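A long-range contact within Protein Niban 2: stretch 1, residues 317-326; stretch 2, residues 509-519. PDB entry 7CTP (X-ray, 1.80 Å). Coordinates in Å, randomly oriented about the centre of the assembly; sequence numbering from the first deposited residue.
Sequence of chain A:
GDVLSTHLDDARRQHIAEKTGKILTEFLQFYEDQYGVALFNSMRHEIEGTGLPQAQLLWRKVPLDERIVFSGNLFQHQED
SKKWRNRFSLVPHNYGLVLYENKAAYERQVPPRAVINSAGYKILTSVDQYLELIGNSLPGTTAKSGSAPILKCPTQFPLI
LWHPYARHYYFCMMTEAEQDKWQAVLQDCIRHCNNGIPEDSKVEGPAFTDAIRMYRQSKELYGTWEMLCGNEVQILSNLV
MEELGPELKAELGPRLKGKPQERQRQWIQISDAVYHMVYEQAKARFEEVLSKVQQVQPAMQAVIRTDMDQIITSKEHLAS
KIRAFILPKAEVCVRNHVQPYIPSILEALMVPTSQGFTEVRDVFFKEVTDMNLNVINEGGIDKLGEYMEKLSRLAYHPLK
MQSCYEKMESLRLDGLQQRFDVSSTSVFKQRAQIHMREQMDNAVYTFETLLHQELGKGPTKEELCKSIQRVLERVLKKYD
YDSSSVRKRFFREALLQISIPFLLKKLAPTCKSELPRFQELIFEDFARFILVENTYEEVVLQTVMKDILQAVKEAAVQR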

# COMPACT_ATOMS: atom_id res chain seq x y z
N HIS A 317 6.03 -6.74 -33.25
CA HIS A 317 6.61 -5.95 -34.33
C HIS A 317 7.01 -4.56 -33.83
O HIS A 317 8.10 -4.07 -34.13
CB HIS A 317 5.65 -5.84 -35.50
CG HIS A 317 6.19 -5.07 -36.67
ND1 HIS A 317 5.70 -3.84 -37.04
CD2 HIS A 317 7.18 -5.37 -37.55
CE1 HIS A 317 6.36 -3.40 -38.10
NE2 HIS A 317 7.27 -4.31 -38.43
N LEU A 318 6.12 -3.92 -33.06
CA LEU A 318 6.46 -2.64 -32.45
C LEU A 318 7.68 -2.77 -31.55
O LEU A 318 8.61 -1.95 -31.61
CB LEU A 318 5.27 -2.10 -31.66
CG LEU A 318 5.44 -0.85 -30.81
CD1 LEU A 318 5.76 0.37 -31.67
CD2 LEU A 318 4.17 -0.63 -29.98
N ALA A 319 7.70 -3.81 -30.72
CA ALA A 319 8.82 -4.00 -29.80
C ALA A 319 10.13 -4.14 -30.56
O ALA A 319 11.17 -3.62 -30.14
CB ALA A 319 8.58 -5.21 -28.91
N SER A 320 10.10 -4.84 -31.70
CA SER A 320 11.32 -5.06 -32.47
C SER A 320 11.90 -3.75 -32.97
O SER A 320 13.12 -3.56 -32.97
CB SER A 320 11.05 -6.00 -33.64
OG SER A 320 10.30 -5.32 -34.65
N LYS A 321 11.03 -2.81 -33.38
CA LYS A 321 11.49 -1.52 -33.86
C LYS A 321 12.01 -0.65 -32.71
O LYS A 321 12.96 0.12 -32.88
CB LYS A 321 10.36 -0.80 -34.59
CG LYS A 321 9.83 -1.55 -35.80
CD LYS A 321 10.89 -1.67 -36.89
CE LYS A 321 10.26 -2.22 -38.17
NZ LYS A 321 11.12 -3.27 -38.80
N ILE A 322 11.37 -0.75 -31.55
CA ILE A 322 11.85 -0.01 -30.38
C ILE A 322 13.19 -0.57 -29.91
O ILE A 322 14.11 0.19 -29.59
CB ILE A 322 10.78 -0.06 -29.27
CG1 ILE A 322 9.53 0.71 -29.71
CG2 ILE A 322 11.34 0.49 -27.96
CD1 ILE A 322 8.35 0.53 -28.75
N ARG A 323 13.31 -1.90 -29.86
CA ARG A 323 14.57 -2.55 -29.50
C ARG A 323 15.71 -2.07 -30.38
O ARG A 323 16.77 -1.66 -29.87
CB ARG A 323 14.43 -4.07 -29.63
CG ARG A 323 13.94 -4.78 -28.40
CD ARG A 323 14.02 -6.29 -28.58
NE ARG A 323 12.79 -6.95 -28.17
CZ ARG A 323 11.90 -7.47 -29.02
NH1 ARG A 323 12.11 -7.43 -30.32
NH2 ARG A 323 10.80 -8.05 -28.54
N ALA A 324 15.52 -2.10 -31.70
CA ALA A 324 16.54 -1.62 -32.62
C ALA A 324 17.02 -0.23 -32.25
O ALA A 324 18.20 0.09 -32.41
CB ALA A 324 16.00 -1.63 -34.06
N PHE A 325 16.11 0.60 -31.73
CA PHE A 325 16.41 2.00 -31.44
C PHE A 325 17.12 2.17 -30.10
O PHE A 325 18.10 2.92 -30.00
CB PHE A 325 15.10 2.79 -31.48
CG PHE A 325 15.18 4.17 -30.88
CD1 PHE A 325 15.93 5.16 -31.48
CD2 PHE A 325 14.45 4.48 -29.74
CE1 PHE A 325 15.98 6.43 -30.93
CE2 PHE A 325 14.50 5.75 -29.19
CZ PHE A 325 15.27 6.72 -29.79
N ILE A 326 16.68 1.47 -29.06
CA ILE A 326 17.10 1.79 -27.70
C ILE A 326 17.92 0.69 -27.04
O ILE A 326 18.60 0.98 -26.03
CB ILE A 326 15.88 2.14 -26.83
CG1 ILE A 326 16.32 2.97 -25.63
CG2 ILE A 326 15.21 0.87 -26.33
CD1 ILE A 326 17.14 4.19 -26.03
N PRO A 509 16.20 11.53 -22.26
CA PRO A 509 16.65 12.45 -23.32
C PRO A 509 16.77 11.78 -24.67
O PRO A 509 16.57 12.43 -25.71
CB PRO A 509 18.01 12.94 -22.80
CG PRO A 509 17.95 12.75 -21.34
CD PRO A 509 17.15 11.50 -21.14
N THR A 510 17.06 10.48 -24.70
CA THR A 510 17.14 9.77 -25.97
C THR A 510 15.75 9.54 -26.55
O THR A 510 15.53 9.73 -27.76
CB THR A 510 17.88 8.44 -25.78
OG1 THR A 510 19.22 8.69 -25.34
CG2 THR A 510 17.92 7.66 -27.08
N CYS A 511 14.79 9.16 -25.71
CA CYS A 511 13.55 8.52 -26.16
C CYS A 511 12.34 9.44 -26.22
O CYS A 511 11.51 9.27 -27.12
CB CYS A 511 13.20 7.34 -25.26
SG CYS A 511 14.35 6.00 -25.33
N LYS A 512 12.18 10.35 -25.26
CA LYS A 512 10.87 10.98 -25.07
C LYS A 512 10.43 11.74 -26.31
O LYS A 512 9.23 11.77 -26.63
CB LYS A 512 10.87 11.90 -23.84
CG LYS A 512 9.48 12.46 -23.53
CD LYS A 512 9.33 12.98 -22.10
CE LYS A 512 10.65 13.34 -21.45
NZ LYS A 512 10.58 13.34 -19.96
N SER A 513 11.38 12.34 -27.02
CA SER A 513 11.03 13.05 -28.25
C SER A 513 10.78 12.10 -29.41
O SER A 513 10.07 12.46 -30.36
CB SER A 513 12.14 14.04 -28.61
OG SER A 513 13.34 13.35 -28.88
N GLU A 514 11.35 10.90 -29.36
CA GLU A 514 11.39 10.00 -30.50
C GLU A 514 10.29 8.95 -30.49
O GLU A 514 9.84 8.53 -31.57
CB GLU A 514 12.75 9.29 -30.54
CG GLU A 514 13.93 10.20 -30.84
CD GLU A 514 13.75 10.98 -32.12
OE1 GLU A 514 13.40 10.37 -33.15
OE2 GLU A 514 13.97 12.21 -32.09
N LEU A 515 9.86 8.51 -29.31
CA LEU A 515 8.85 7.45 -29.21
C LEU A 515 7.57 7.72 -30.00
O LEU A 515 7.05 6.76 -30.60
CB LEU A 515 8.51 7.21 -27.74
CG LEU A 515 9.58 6.54 -26.89
CD1 LEU A 515 9.10 6.42 -25.45
CD2 LEU A 515 9.93 5.17 -27.46
N PRO A 516 7.01 8.93 -30.04
CA PRO A 516 5.76 9.11 -30.80
C PRO A 516 5.87 8.73 -32.27
O PRO A 516 4.84 8.42 -32.89
CB PRO A 516 5.46 10.61 -30.63
CG PRO A 516 6.07 10.94 -29.30
CD PRO A 516 7.33 10.14 -29.26
N ARG A 517 7.07 8.71 -32.84
CA ARG A 517 7.22 8.32 -34.23
C ARG A 517 6.84 6.86 -34.46
O ARG A 517 6.53 6.49 -35.60
CB ARG A 517 8.66 8.58 -34.70
CG ARG A 517 9.60 7.38 -34.60
CD ARG A 517 11.07 7.79 -34.63
NE ARG A 517 11.95 6.62 -34.73
CZ ARG A 517 13.23 6.60 -34.34
NH1 ARG A 517 13.80 7.68 -33.82
NH2 ARG A 517 13.93 5.48 -34.49
N PHE A 518 6.82 6.04 -33.41
CA PHE A 518 6.43 4.64 -33.52
C PHE A 518 4.92 4.42 -33.49
O PHE A 518 4.49 3.28 -33.67
CB PHE A 518 7.05 3.80 -32.40
CG PHE A 518 8.56 3.72 -32.43
CD1 PHE A 518 9.21 2.90 -33.34
CD2 PHE A 518 9.32 4.44 -31.52
CE1 PHE A 518 10.59 2.81 -33.36
CE2 PHE A 518 10.71 4.36 -31.54
CZ PHE A 518 11.34 3.54 -32.45
N GLN A 519 4.13 5.47 -33.22
CA GLN A 519 2.68 5.28 -33.13
C GLN A 519 2.12 4.73 -34.43
O GLN A 519 1.18 3.92 -34.41
CB GLN A 519 1.98 6.59 -32.79
CG GLN A 519 0.47 6.43 -32.60
CD GLN A 519 0.14 5.66 -31.35
OE1 GLN A 519 0.77 5.84 -30.31
NE2 GLN A 519 -0.87 4.78 -31.44

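Two phenylalanines, one from each stretch, organise this contact, and no hydrogen bond crosses it. Phe-325 points from its helix toward the second stretch, and Phe-518 points back from a 3-10 segment, so each ring is received by the opposing backbone and side chains. The rings meet obliquely, centroids 6.0 Å apart and planes at 58°; the closest atoms of the two residues are CB of Phe-325 and CZ of Phe-518, at 4.0 Å, with that CB at the edge of the Phe-518 ring, near its plane.

Phe-518 lies against about two turns of the helix, from Leu-318 to Phe-325. Ile-322 places CG1 almost squarely over its face, 4.0 Å from the ring centroid and 5° off the normal, a CH-pi contact. Leu-318, one turn earlier, starts sideways, but its end comes nearer, bringing CD1 to 3.7 Å from CB of Phe-518. Lys-321 contributes its base rather than its charge: its CB is 3.8 Å from CE1 of Phe-518, while the end of the chain leads away.

Phe-325, with chi1 in the t well, has more of its surface covered than any other residue here. Its CZ reaches 3.6 Å from the carbonyl O of Thr-510, which sits at the ring edge, and 3.7 Å from CB of Glu-514. Arg-517 supplies an off-centre cation-pi contact, its CZ 4.6 Å from the Phe-325 centroid. The same guanidinium is tethered within its own stretch by a salt bridge, NH1 of Arg-517 to OE1 of Glu-514 at 2.8 Å, so one charged group serves both the aromatic ring and a local acid.

Beside this ring, Ile-326 sends CD1 to 3.4 Å from SG of Cys-511 and 3.7 Å from CG2 of Thr-510. The sulfur also approaches CE2 of Phe-325, at 3.9 Å. The rule to read is apolar packing around two rings, with polar side chains lending their carbon atoms and one arginine its charge.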